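Local coordinates for uncharacterized protein (Bacteroides dorei DSM 17855, PDB 5TGF), which is of unknown function but probably acts as a serine hydrolase of the beta-lactamase and penicillin-binding-protein class, and can bind calcium, at residues Asp120-His124 / Ala187-Thr191; Gly149-Gln153 / Pro197-Gly201; Lys53-Ala57 / Phe305-His309; Gln89-Lys95 / Val129-Leu135; Pro287-Tyr293 / Ser322-Pro327. All coordinates share one frame. Numbering follows the deposited sequence.

Contact 1. Residues Asp120-His124 / Ala187-Thr191; sequences DNYNH and APVNT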
# COMPACT_ATOMS: atom_id res chain seq x y z
N ASP A 120 -8.62 -16.43 0.25
CA ASP A 120 -7.84 -16.32 -1.01
C ASP A 120 -6.35 -16.29 -0.68
O ASP A 120 -5.87 -15.26 -0.21
CB ASP A 120 -8.19 -15.04 -1.79
CG ASP A 120 -7.35 -14.86 -3.08
OD1 ASP A 120 -6.24 -15.43 -3.16
OD2 ASP A 120 -7.79 -14.12 -4.01
N ASN A 121 -5.69 -17.45 -0.82
CA ASN A 121 -4.23 -17.60 -0.67
C ASN A 121 -3.61 -18.01 -2.02
O ASN A 121 -2.51 -18.57 -2.06
CB ASN A 121 -3.89 -18.66 0.39
CG ASN A 121 -4.27 -18.25 1.79
OD1 ASN A 121 -4.12 -17.10 2.17
ND2 ASN A 121 -4.72 -19.21 2.59
N TYR A 122 -4.28 -17.72 -3.12
CA TYR A 122 -3.83 -18.20 -4.44
C TYR A 122 -2.43 -17.68 -4.79
O TYR A 122 -2.16 -16.52 -4.63
CB TYR A 122 -4.80 -17.75 -5.53
CG TYR A 122 -6.12 -18.52 -5.53
CD1 TYR A 122 -6.19 -19.77 -6.14
CD2 TYR A 122 -7.28 -18.00 -4.97
CE1 TYR A 122 -7.37 -20.47 -6.21
CE2 TYR A 122 -8.47 -18.69 -5.03
CZ TYR A 122 -8.51 -19.94 -5.65
OH TYR A 122 -9.68 -20.69 -5.76
N ASN A 123 -1.63 -18.54 -5.39
CA ASN A 123 -0.34 -18.11 -5.97
C ASN A 123 -0.41 -17.85 -7.47
O ASN A 123 0.59 -17.45 -8.08
CB ASN A 123 0.74 -19.12 -5.64
CG ASN A 123 1.07 -19.14 -4.19
OD1 ASN A 123 1.30 -18.10 -3.58
ND2 ASN A 123 1.19 -20.32 -3.64
N HIS A 124 -1.61 -17.98 -8.04
CA HIS A 124 -1.83 -17.59 -9.43
C HIS A 124 -3.09 -16.79 -9.58
O HIS A 124 -4.19 -17.23 -9.16
CB HIS A 124 -1.88 -18.82 -10.34
CG HIS A 124 -0.68 -19.69 -10.24
ND1 HIS A 124 0.51 -19.40 -10.89
CD2 HIS A 124 -0.43 -20.78 -9.48
CE1 HIS A 124 1.44 -20.26 -10.50
NE2 HIS A 124 0.89 -21.11 -9.65
N ALA A 187 4.67 -13.30 -3.89
CA ALA A 187 4.36 -14.73 -3.93
C ALA A 187 5.66 -15.50 -3.77
O ALA A 187 6.72 -14.98 -4.18
CB ALA A 187 3.71 -15.08 -5.26
N PRO A 188 5.60 -16.72 -3.22
CA PRO A 188 4.38 -17.37 -2.72
C PRO A 188 3.82 -16.69 -1.48
O PRO A 188 4.56 -16.07 -0.69
CB PRO A 188 4.83 -18.79 -2.39
CG PRO A 188 6.29 -18.67 -2.12
CD PRO A 188 6.82 -17.52 -2.93
N VAL A 189 2.51 -16.81 -1.35
CA VAL A 189 1.72 -16.19 -0.29
C VAL A 189 1.88 -16.99 0.99
O VAL A 189 1.68 -18.20 0.98
CB VAL A 189 0.25 -16.13 -0.74
CG1 VAL A 189 -0.66 -15.59 0.33
CG2 VAL A 189 0.15 -15.30 -2.00
N ASN A 190 2.32 -16.34 2.07
CA ASN A 190 2.34 -16.92 3.41
C ASN A 190 0.90 -17.04 3.92
O ASN A 190 0.11 -16.10 3.81
CB ASN A 190 3.15 -16.04 4.37
CG ASN A 190 3.05 -16.49 5.83
OD1 ASN A 190 2.09 -16.15 6.53
ND2 ASN A 190 4.01 -17.28 6.28
N THR A 191 0.60 -18.17 4.56
CA THR A 191 -0.78 -18.50 4.89
C THR A 191 -1.11 -18.44 6.38
O THR A 191 -2.13 -18.98 6.83
CB THR A 191 -1.15 -19.88 4.31
OG1 THR A 191 -0.23 -20.84 4.82
CG2 THR A 191 -1.05 -19.89 2.82
O HOH W 1 -4.66 -18.50 5.93
O HOH W 2 1.82 -20.34 -0.51
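Two irregular segments meet here through a single direct hydrogen bond, and the amide that supplies it directly follows a proline whose preceding peptide bond, Ala187-Pro188, is cis. Val189 N donates to Asn123 OD1 at 2.8 Å, nearly in line with the acceptor. The other end of the same carboxamide is used as well: Asn123 ND2 lies 3.2 Å from a water that it donates to, and that water donates a hydrogen bond to Val189 O at 2.6 Å. Asn123 therefore addresses both backbone polar groups of Val189, one directly and one through solvent.

Val189 is the buried residue of the contact. Its CG2 lies 3.4 Å from Asn123 OD1 and 3.7 Å from Tyr122 O, while its CB is 3.9 Å from Asn121 O, so the valine is fitted against the backbone of residues 121-122. On the 120-124 side, Asp120 OD1 accepts from Tyr122 N at 3.0 Å, an Asx turn that shapes the approach to helix 125-133, for which His124 is the N-cap residue. Tyr122 turns away, and its hydroxyl bonds to Glu131 of that helix. Further along, Asn121 ND2 lies 3.7 Å from Thr191 CG2. With one direct bond, water bridging and one buried valine, the chemistry is that of a surface junction between two loops, keyed by one asparagine side chain.

Contact 2. Residues Gly149-Gln153 / Pro197-Gly201; sequences GLAMQ and PMLGG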
# COMPACT_ATOMS: atom_id res chain seq x y z
N GLY A 149 -9.51 -6.73 -0.37
CA GLY A 149 -8.39 -7.37 -1.07
C GLY A 149 -8.73 -8.06 -2.39
O GLY A 149 -7.88 -8.17 -3.26
N LEU A 150 -9.97 -8.48 -2.59
CA LEU A 150 -10.29 -9.20 -3.83
C LEU A 150 -10.19 -8.36 -5.09
O LEU A 150 -9.77 -8.87 -6.12
CB LEU A 150 -11.68 -9.87 -3.74
CG LEU A 150 -11.89 -10.87 -2.60
CD1 LEU A 150 -13.28 -11.49 -2.71
CD2 LEU A 150 -10.83 -11.95 -2.67
N ALA A 151 -10.64 -7.11 -5.05
CA ALA A 151 -10.63 -6.28 -6.24
C ALA A 151 -9.25 -6.10 -6.82
O ALA A 151 -9.08 -6.10 -8.04
CB ALA A 151 -11.27 -4.93 -5.98
N MSE A 152 -8.24 -6.02 -5.96
CA MSE A 152 -6.87 -5.84 -6.45
C MSE A 152 -6.36 -7.07 -7.12
O MSE A 152 -5.45 -7.00 -7.93
CB MSE A 152 -5.94 -5.31 -5.35
CG MSE A 152 -6.32 -3.85 -5.10
SE MSE A 152 -5.16 -3.08 -3.72
CE MSE A 152 -3.40 -3.61 -4.39
N GLN A 153 -6.92 -8.24 -6.78
CA GLN A 153 -6.59 -9.47 -7.52
C GLN A 153 -6.97 -9.34 -8.98
O GLN A 153 -6.21 -9.73 -9.86
CB GLN A 153 -7.26 -10.72 -6.94
CG GLN A 153 -6.96 -10.98 -5.50
CD GLN A 153 -5.56 -11.46 -5.27
OE1 GLN A 153 -4.63 -10.65 -5.13
NE2 GLN A 153 -5.38 -12.77 -5.21
N PRO A 197 -4.81 -11.43 0.37
CA PRO A 197 -4.41 -12.11 -0.87
C PRO A 197 -3.13 -11.51 -1.44
O PRO A 197 -2.58 -10.58 -0.86
CB PRO A 197 -5.59 -11.88 -1.81
CG PRO A 197 -6.35 -10.76 -1.26
CD PRO A 197 -5.95 -10.53 0.18
N MSE A 198 -2.67 -12.05 -2.56
CA MSE A 198 -1.32 -11.67 -3.10
C MSE A 198 -1.06 -10.17 -3.07
O MSE A 198 -0.07 -9.72 -2.47
CB MSE A 198 -1.17 -12.23 -4.53
CG MSE A 198 0.27 -12.09 -5.03
SE MSE A 198 0.43 -12.58 -6.94
CE MSE A 198 0.09 -14.50 -6.70
N LEU A 199 -1.84 -9.40 -3.82
CA LEU A 199 -1.50 -7.99 -4.01
C LEU A 199 -1.82 -7.25 -2.71
O LEU A 199 -1.05 -6.39 -2.25
CB LEU A 199 -2.28 -7.34 -5.16
CG LEU A 199 -1.61 -7.46 -6.56
CD1 LEU A 199 -1.64 -8.91 -7.02
CD2 LEU A 199 -2.26 -6.55 -7.58
N GLY A 200 -3.01 -7.51 -2.19
CA GLY A 200 -3.49 -6.68 -1.07
C GLY A 200 -2.67 -6.86 0.20
O GLY A 200 -2.47 -5.92 0.96
N GLY A 201 -2.17 -8.07 0.42
CA GLY A 201 -1.52 -8.41 1.65
C GLY A 201 -0.35 -9.36 1.58
O GLY A 201 0.17 -9.70 2.63
O HOH W 3 -5.17 -8.50 -3.75
O HOH W 4 -3.77 -14.51 -3.49
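Pro197, the N-cap residue of the short helix 198-201, begins the contact: its ring presses on the start of helix 150-163, with CG 3.6 Å from Gly149 O and CB 3.5 Å from Gln153 CD. A side chain at Gly149 would collide with this ring. Met198, a selenomethionine, follows with its N 2.9 Å from a water that also takes a weak bond from Gln153 NE2. Leu199 N then donates a weak hydrogen bond to Gln153 OE1 at 3.3 Å, and its side chain lies against Met152, also a selenomethionine, CB to CE 4.0 Å and CD2 to Met152 O 3.2 Å. At Gly200 the backbones come closest, CA to CA 4.9 Å from Gly149; a buried water accepts from Gly200 N and donates to Gly149 O and Gln153 OE1. Gly201 N closes the turn on Pro197 O. Helix 60-74 borders Met152 and Leu199, helix 125-133 borders Gln153 and Leu199, and Gly200 O accepts from Lys61, the lysine of an SxxK sequence pattern, so this junction between two helix starts adjoins what is probably the active site.

Contact 3. Residues Lys53-Ala57 / Phe305-His309; sequences KVYVA and FFIAH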
# COMPACT_ATOMS: atom_id res chain seq x y z
N LYS A 53 13.66 -9.87 6.69
CA LYS A 53 12.48 -9.99 5.88
C LYS A 53 11.23 -10.06 6.75
O LYS A 53 11.21 -10.79 7.75
CB LYS A 53 12.57 -11.22 4.96
CG LYS A 53 13.54 -11.02 3.83
CD LYS A 53 13.68 -12.29 3.00
CE LYS A 53 12.51 -12.45 2.05
NZ LYS A 53 12.50 -13.81 1.46
N VAL A 54 10.21 -9.29 6.38
CA VAL A 54 8.98 -9.21 7.15
C VAL A 54 7.80 -9.25 6.19
O VAL A 54 7.80 -8.59 5.13
CB VAL A 54 8.91 -7.90 7.98
CG1 VAL A 54 7.66 -7.90 8.84
CG2 VAL A 54 10.13 -7.72 8.87
N TYR A 55 6.76 -9.99 6.57
CA TYR A 55 5.46 -9.91 5.88
C TYR A 55 4.71 -8.64 6.31
O TYR A 55 4.37 -8.50 7.48
CB TYR A 55 4.62 -11.13 6.20
CG TYR A 55 5.15 -12.36 5.50
CD1 TYR A 55 4.90 -12.55 4.16
CD2 TYR A 55 5.97 -13.28 6.18
CE1 TYR A 55 5.47 -13.62 3.47
CE2 TYR A 55 6.52 -14.38 5.50
CZ TYR A 55 6.30 -14.50 4.15
OH TYR A 55 6.79 -15.57 3.43
N VAL A 56 4.57 -7.70 5.40
CA VAL A 56 4.10 -6.32 5.76
C VAL A 56 2.66 -6.04 5.38
O VAL A 56 2.14 -4.90 5.56
CB VAL A 56 5.00 -5.24 5.14
CG1 VAL A 56 6.41 -5.36 5.69
CG2 VAL A 56 4.99 -5.30 3.63
N ALA A 57 1.97 -7.06 4.90
CA ALA A 57 0.53 -6.96 4.63
C ALA A 57 0.20 -5.79 3.71
O ALA A 57 0.82 -5.67 2.66
CB ALA A 57 -0.22 -6.92 5.94
N PHE A 305 10.03 4.75 6.63
CA PHE A 305 9.41 3.44 6.73
C PHE A 305 9.75 2.86 8.08
O PHE A 305 10.94 2.81 8.45
CB PHE A 305 9.89 2.54 5.60
CG PHE A 305 9.25 1.17 5.59
CD1 PHE A 305 7.88 1.03 5.78
CD2 PHE A 305 9.98 0.06 5.21
CE1 PHE A 305 7.25 -0.20 5.68
CE2 PHE A 305 9.37 -1.18 5.13
CZ PHE A 305 8.01 -1.32 5.38
N PHE A 306 8.73 2.47 8.83
CA PHE A 306 8.91 1.61 10.01
C PHE A 306 8.43 0.20 9.66
O PHE A 306 7.25 0.01 9.22
CB PHE A 306 8.11 2.17 11.20
CG PHE A 306 8.04 1.26 12.39
CD1 PHE A 306 9.14 1.10 13.24
CD2 PHE A 306 6.86 0.61 12.71
CE1 PHE A 306 9.04 0.30 14.38
CE2 PHE A 306 6.77 -0.20 13.82
CZ PHE A 306 7.88 -0.38 14.64
N ILE A 307 9.31 -0.78 9.87
CA ILE A 307 8.98 -2.18 9.57
C ILE A 307 9.03 -3.02 10.86
O ILE A 307 9.94 -2.88 11.70
CB ILE A 307 9.88 -2.77 8.47
CG1 ILE A 307 9.30 -4.07 7.93
CG2 ILE A 307 11.31 -2.94 8.95
CD1 ILE A 307 10.10 -4.62 6.74
N ALA A 308 8.00 -3.84 11.04
CA ALA A 308 7.80 -4.65 12.19
C ALA A 308 6.54 -5.49 11.98
O ALA A 308 5.78 -5.23 11.04
CB ALA A 308 7.66 -3.79 13.44
N HIS A 309 6.33 -6.47 12.85
CA HIS A 309 5.14 -7.33 12.79
C HIS A 309 4.67 -7.57 14.23
O HIS A 309 5.35 -8.19 15.03
CB HIS A 309 5.40 -8.66 12.06
CG HIS A 309 4.15 -9.42 11.73
ND1 HIS A 309 3.26 -9.86 12.70
CD2 HIS A 309 3.60 -9.76 10.55
CE1 HIS A 309 2.23 -10.44 12.11
NE2 HIS A 309 2.40 -10.37 10.81
O HOH W 5 4.11 -6.21 9.15
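Val54 is the main bump of this contact. Its side chain drops between Ile307 and His309, the CB 3.7 Å from Ile307 CD1 and the CG1 4.0 Å from His309 CB. Val56 fills a second hollow, where its CG1 rests 3.9 Å from Ile307 CG1 and 4.4 Å from Phe305 CZ, at the edge of that ring. Ile307 thus stands as a ridge touched by both valines. Past it, the His309 ring turns its edge to the backbone, CD2 lying 3.4 Å from Tyr55 O, while its NE2 is hydrogen-bonded to His195.

The main chains are not paired as neighbouring strands: Val54 and Ala308 are 6.9 Å apart at CA, and a water fills the gap, donating to Tyr55 O at 2.8 Å and to Ala308 O at 2.7 Å. Strand 54-55 pairs instead with 204-205, and 302-307 belongs to the large antiparallel sheet. Aliphatic interlocking, with one water satisfying two carbonyls, therefore joins the two-stranded sheet to an inner strand of the large sheet and the residues that follow it.

Contact 4. Residues Gln89-Lys95 / Val129-Leu135; sequences QFRGDAK and VTEILSL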
# COMPACT_ATOMS: atom_id res chain seq x y z
N GLN A 89 -13.93 -13.25 -19.84
CA GLN A 89 -14.82 -14.04 -19.03
C GLN A 89 -15.74 -13.20 -18.14
O GLN A 89 -16.72 -13.73 -17.63
CB GLN A 89 -14.04 -15.11 -18.21
CG GLN A 89 -13.30 -14.61 -16.97
CD GLN A 89 -12.63 -15.72 -16.13
OE1 GLN A 89 -11.61 -15.48 -15.47
NE2 GLN A 89 -13.22 -16.92 -16.14
N PHE A 90 -15.45 -11.91 -17.98
CA PHE A 90 -16.34 -11.02 -17.19
C PHE A 90 -17.50 -10.41 -17.99
O PHE A 90 -18.33 -9.73 -17.40
CB PHE A 90 -15.53 -9.88 -16.55
CG PHE A 90 -14.80 -10.27 -15.29
CD1 PHE A 90 -13.70 -11.10 -15.33
CD2 PHE A 90 -15.24 -9.81 -14.06
CE1 PHE A 90 -13.06 -11.48 -14.16
CE2 PHE A 90 -14.59 -10.17 -12.89
CZ PHE A 90 -13.51 -11.01 -12.94
N ARG A 91 -17.55 -10.61 -19.32
CA ARG A 91 -18.67 -10.07 -20.11
C ARG A 91 -19.95 -10.81 -19.72
O ARG A 91 -19.92 -12.01 -19.48
CB ARG A 91 -18.45 -10.28 -21.61
CG ARG A 91 -17.46 -9.33 -22.27
CD ARG A 91 -18.04 -7.93 -22.50
NE ARG A 91 -17.13 -7.07 -23.27
CZ ARG A 91 -17.29 -5.75 -23.44
NH1 ARG A 91 -18.33 -5.10 -22.88
NH2 ARG A 91 -16.40 -5.08 -24.16
N GLY A 92 -21.04 -10.08 -19.56
CA GLY A 92 -22.29 -10.66 -19.08
C GLY A 92 -22.52 -10.48 -17.60
O GLY A 92 -23.61 -10.76 -17.10
N ASP A 93 -21.47 -10.07 -16.89
CA ASP A 93 -21.51 -9.84 -15.45
C ASP A 93 -21.45 -8.32 -15.25
O ASP A 93 -20.78 -7.60 -15.99
CB ASP A 93 -20.29 -10.56 -14.82
CG ASP A 93 -20.42 -10.75 -13.32
OD1 ASP A 93 -20.15 -9.79 -12.57
OD2 ASP A 93 -20.79 -11.87 -12.89
N ALA A 94 -22.19 -7.82 -14.28
CA ALA A 94 -22.09 -6.39 -13.94
C ALA A 94 -20.67 -5.95 -13.54
O ALA A 94 -20.32 -4.78 -13.70
CB ALA A 94 -23.08 -6.06 -12.83
N LYS A 95 -19.86 -6.88 -13.03
CA LYS A 95 -18.49 -6.57 -12.66
C LYS A 95 -17.62 -6.25 -13.86
O LYS A 95 -16.54 -5.69 -13.68
CB LYS A 95 -17.84 -7.75 -11.92
CG LYS A 95 -18.45 -8.03 -10.56
CD LYS A 95 -17.64 -9.03 -9.75
CE LYS A 95 -17.68 -10.43 -10.35
NZ LYS A 95 -19.03 -11.07 -10.35
N VAL A 129 -9.03 -15.12 -9.81
CA VAL A 129 -10.05 -14.30 -10.45
C VAL A 129 -11.27 -15.11 -10.91
O VAL A 129 -12.39 -14.61 -10.89
CB VAL A 129 -9.44 -13.49 -11.61
CG1 VAL A 129 -10.53 -12.88 -12.46
CG2 VAL A 129 -8.54 -12.40 -11.08
N THR A 130 -11.06 -16.36 -11.29
CA THR A 130 -12.17 -17.30 -11.53
C THR A 130 -13.07 -17.47 -10.32
O THR A 130 -14.30 -17.46 -10.44
CB THR A 130 -11.64 -18.68 -11.98
OG1 THR A 130 -10.86 -18.51 -13.16
CG2 THR A 130 -12.83 -19.63 -12.31
N GLU A 131 -12.50 -17.61 -9.13
CA GLU A 131 -13.32 -17.69 -7.92
C GLU A 131 -14.02 -16.36 -7.60
O GLU A 131 -15.20 -16.34 -7.24
CB GLU A 131 -12.52 -18.15 -6.72
CG GLU A 131 -13.38 -18.23 -5.46
CD GLU A 131 -12.87 -19.20 -4.42
OE1 GLU A 131 -11.70 -19.65 -4.56
OE2 GLU A 131 -13.62 -19.49 -3.46
N ILE A 132 -13.32 -15.24 -7.79
CA ILE A 132 -13.93 -13.94 -7.51
C ILE A 132 -15.10 -13.66 -8.48
O ILE A 132 -16.09 -13.04 -8.10
CB ILE A 132 -12.88 -12.82 -7.55
CG1 ILE A 132 -11.84 -13.04 -6.44
CG2 ILE A 132 -13.54 -11.43 -7.46
CD1 ILE A 132 -10.53 -12.34 -6.73
N LEU A 133 -15.00 -14.17 -9.70
CA LEU A 133 -16.02 -13.94 -10.73
C LEU A 133 -17.39 -14.45 -10.27
O LEU A 133 -18.39 -13.85 -10.60
CB LEU A 133 -15.62 -14.59 -12.06
CG LEU A 133 -16.66 -14.60 -13.19
CD1 LEU A 133 -17.08 -13.20 -13.57
CD2 LEU A 133 -16.11 -15.34 -14.39
N SER A 134 -17.42 -15.52 -9.48
CA SER A 134 -18.67 -16.12 -9.00
C SER A 134 -19.41 -15.30 -7.93
O SER A 134 -20.56 -15.57 -7.67
CB SER A 134 -18.40 -17.54 -8.45
OG SER A 134 -17.70 -17.47 -7.20
N LEU A 135 -18.77 -14.30 -7.34
CA LEU A 135 -19.31 -13.60 -6.17
C LEU A 135 -20.14 -12.39 -6.58
O LEU A 135 -19.73 -11.57 -7.40
CB LEU A 135 -18.18 -13.14 -5.23
CG LEU A 135 -17.29 -14.23 -4.62
CD1 LEU A 135 -16.11 -13.60 -3.88
CD2 LEU A 135 -18.07 -15.20 -3.74
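The loop 89-95, built on a type II turn and an Asx turn, folds over the C-terminal part of helix 125-133, where Lys95 bonds to main-chain carbonyls. Lys95 NZ donates to Leu133 O at 2.9 Å and to Leu135 O at 3.1 Å, both near the end of the helix. The same ammonium forms a salt bridge with Asp93 OD1 at 2.8 Å. That oxygen also accepts from Lys95 N at 3.0 Å, the Asx turn, so the aspartate both shapes the loop and positions the lysine. Just before it, the type II turn from Phe90 to Asp93 reverses the chain, with Gly92 at a positive phi that suits the turn.

Beside the polar cluster lies an apolar patch. Leu133 CD1 sits over the face of the Phe90 ring, 3.9 Å from the ring centroid, in a CH-pi contact, while Phe90 CE1 meets Val129 CG1 at 3.4 Å near the ring's edge. Gln89 extends the cover, its NE2 3.7 Å from Leu133 CD2. On another flank, Ile132 and Leu135 pack on helix 150-163. Far from the annotated calcium site, the contact combines a lysine whose charge is paired with Asp93, bonded to main-chain carbonyls, with aromatic-aliphatic cover of the same part of the helix.

Contact 5. Residues Pro287-Tyr293 / Ser322-Pro327; sequences PGWAGAY and SFYGSP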
# COMPACT_ATOMS: atom_id res chain seq x y z
N PRO A 287 -0.32 1.84 5.37
CA PRO A 287 -0.07 1.06 6.58
C PRO A 287 -0.58 -0.37 6.46
O PRO A 287 -1.58 -0.59 5.80
CB PRO A 287 -0.86 1.79 7.67
CG PRO A 287 -1.28 3.07 7.05
CD PRO A 287 -1.39 2.82 5.58
N GLY A 288 0.09 -1.30 7.11
CA GLY A 288 -0.42 -2.67 7.24
C GLY A 288 -0.93 -2.91 8.65
O GLY A 288 -0.50 -2.23 9.57
N TRP A 289 -1.79 -3.90 8.82
CA TRP A 289 -2.45 -4.13 10.09
C TRP A 289 -1.45 -4.44 11.22
O TRP A 289 -1.76 -4.20 12.39
CB TRP A 289 -3.48 -5.26 10.00
CG TRP A 289 -2.89 -6.64 9.73
CD1 TRP A 289 -2.68 -7.19 8.50
CD2 TRP A 289 -2.48 -7.64 10.67
NE1 TRP A 289 -2.11 -8.41 8.60
CE2 TRP A 289 -2.01 -8.74 9.92
CE3 TRP A 289 -2.42 -7.70 12.07
CZ2 TRP A 289 -1.48 -9.89 10.52
CZ3 TRP A 289 -1.91 -8.87 12.67
CH2 TRP A 289 -1.46 -9.94 11.89
N ALA A 290 -0.30 -5.05 10.86
CA ALA A 290 0.65 -5.56 11.84
C ALA A 290 1.78 -4.60 12.17
O ALA A 290 2.73 -4.97 12.91
CB ALA A 290 1.23 -6.91 11.36
N GLY A 291 1.68 -3.36 11.70
CA GLY A 291 2.57 -2.29 12.15
C GLY A 291 3.48 -1.65 11.11
O GLY A 291 3.99 -0.56 11.35
N ALA A 292 3.62 -2.24 9.93
CA ALA A 292 4.41 -1.63 8.88
C ALA A 292 3.77 -0.30 8.46
O ALA A 292 2.54 -0.23 8.20
CB ALA A 292 4.51 -2.56 7.67
N TYR A 293 4.57 0.75 8.42
CA TYR A 293 4.07 2.11 8.11
C TYR A 293 5.08 2.83 7.22
O TYR A 293 6.08 3.39 7.72
CB TYR A 293 3.87 2.90 9.37
CG TYR A 293 3.27 4.27 9.11
CD1 TYR A 293 1.93 4.42 8.74
CD2 TYR A 293 4.01 5.41 9.32
CE1 TYR A 293 1.39 5.68 8.52
CE2 TYR A 293 3.49 6.66 9.11
CZ TYR A 293 2.17 6.79 8.71
OH TYR A 293 1.67 8.07 8.48
N SER A 322 -1.48 -1.43 16.32
CA SER A 322 -0.41 -1.48 15.33
C SER A 322 -0.88 -0.97 13.96
O SER A 322 -0.08 -0.85 13.03
CB SER A 322 0.14 -2.91 15.20
OG SER A 322 -0.89 -3.84 14.91
N PHE A 323 -2.19 -0.75 13.80
CA PHE A 323 -2.73 -0.16 12.56
C PHE A 323 -3.11 1.32 12.75
O PHE A 323 -2.49 2.23 12.16
CB PHE A 323 -3.93 -0.99 12.10
CG PHE A 323 -4.52 -0.53 10.80
CD1 PHE A 323 -3.77 -0.52 9.63
CD2 PHE A 323 -5.87 -0.23 10.72
CE1 PHE A 323 -4.33 -0.11 8.42
CE2 PHE A 323 -6.46 0.13 9.50
CZ PHE A 323 -5.68 0.18 8.35
N TYR A 324 -4.08 1.57 13.63
CA TYR A 324 -4.58 2.94 13.83
C TYR A 324 -3.63 3.88 14.55
O TYR A 324 -3.78 5.09 14.45
CB TYR A 324 -5.93 2.91 14.57
CG TYR A 324 -7.00 2.19 13.78
CD1 TYR A 324 -7.56 2.77 12.65
CD2 TYR A 324 -7.46 0.95 14.16
CE1 TYR A 324 -8.54 2.15 11.95
CE2 TYR A 324 -8.46 0.31 13.45
CZ TYR A 324 -9.00 0.95 12.35
OH TYR A 324 -9.93 0.32 11.60
N GLY A 325 -2.63 3.33 15.25
CA GLY A 325 -1.65 4.14 15.99
C GLY A 325 -0.48 4.61 15.14
O GLY A 325 0.23 5.53 15.51
N SER A 326 -0.30 4.00 13.96
CA SER A 326 0.91 4.20 13.17
C SER A 326 1.25 5.64 12.76
O SER A 326 2.44 6.02 12.79
CB SER A 326 0.82 3.34 11.93
OG SER A 326 0.78 1.97 12.33
N PRO A 327 0.24 6.47 12.42
CA PRO A 327 0.60 7.86 12.08
C PRO A 327 1.23 8.66 13.21
O PRO A 327 1.68 9.78 12.94
CB PRO A 327 -0.76 8.52 11.73
CG PRO A 327 -1.65 7.42 11.45
CD PRO A 327 -1.20 6.21 12.21
O HOH W 6 0.72 0.31 10.31
O HOH W 7 3.24 1.18 13.18
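One direct hydrogen bond links the two segments: Ser322 OG donates to Trp289 O at 2.7 Å. Close by, Gly291 CA makes a CA-H...O contact with Ser322 O at 3.1 Å. Both involve the type I turn from Gly288 to Gly291, and the positive phi of Gly291 calls for glycine, since a side chain there would be jammed against the preceding carbonyl.

Water supplies further polar links. One lies 2.9 Å from Gly288 O, 2.8 Å from Ala292 O and 2.6 Å from Ser326 OG; a second donates to Gly291 O at 2.6 Å and lies 2.7 Å from Ser326 OG. The Ser326 hydroxyl is thus the meeting point of both waters.

Rings and prolines provide the packing. Pro287 CB rests 4.0 Å from Phe323 CE1, and the Phe323 ring turns its edge toward the carbonyls of Pro287 and Gly288. Tyr293 CD1 is 3.5 Å from Ser326 CB, and the Ser326-Pro327 peptide covers one face of the tyrosine ring, whose hydroxyl is held by Ser330 and Glu272. Trp289 turns away, its NE1 bonded to Gly194 O.

The contact joins the loop leading into strand 293-297 to the approach to helix 328-337. Carbonyls of the first segment are met by the Ser322 hydroxyl and by two waters that also contact Ser326 OG, so two turns are joined by one direct hydrogen bond, bridging water and ring packing.

Contacts 1, 2 and 4 form one connected group on the helical part of the chain: Asp120 OD2 meets Gln153 NE2 at 3.0 Å, Tyr122 OH meets Glu131 OE1 at 2.6 Å, and Ile132 CD1 packs 3.6 Å from Leu150 O. Contacts 3 and 5 adjoin at the large sheet, centres 10 Å apart, joined by a probable backbone hydrogen bond between Tyr293 N and Phe306 O at 2.9 Å. Asn190 CB against Tyr55 CE1, 3.5 Å, connects contact 1 to contact 3. Ser58, Lys61 and Tyr147, which match an SxxK pattern and may form the active site, are touched by contacts 2 and 5, whose centres are 18 Å apart; contact 4 lies farthest from contact 3, 33 Å between centres.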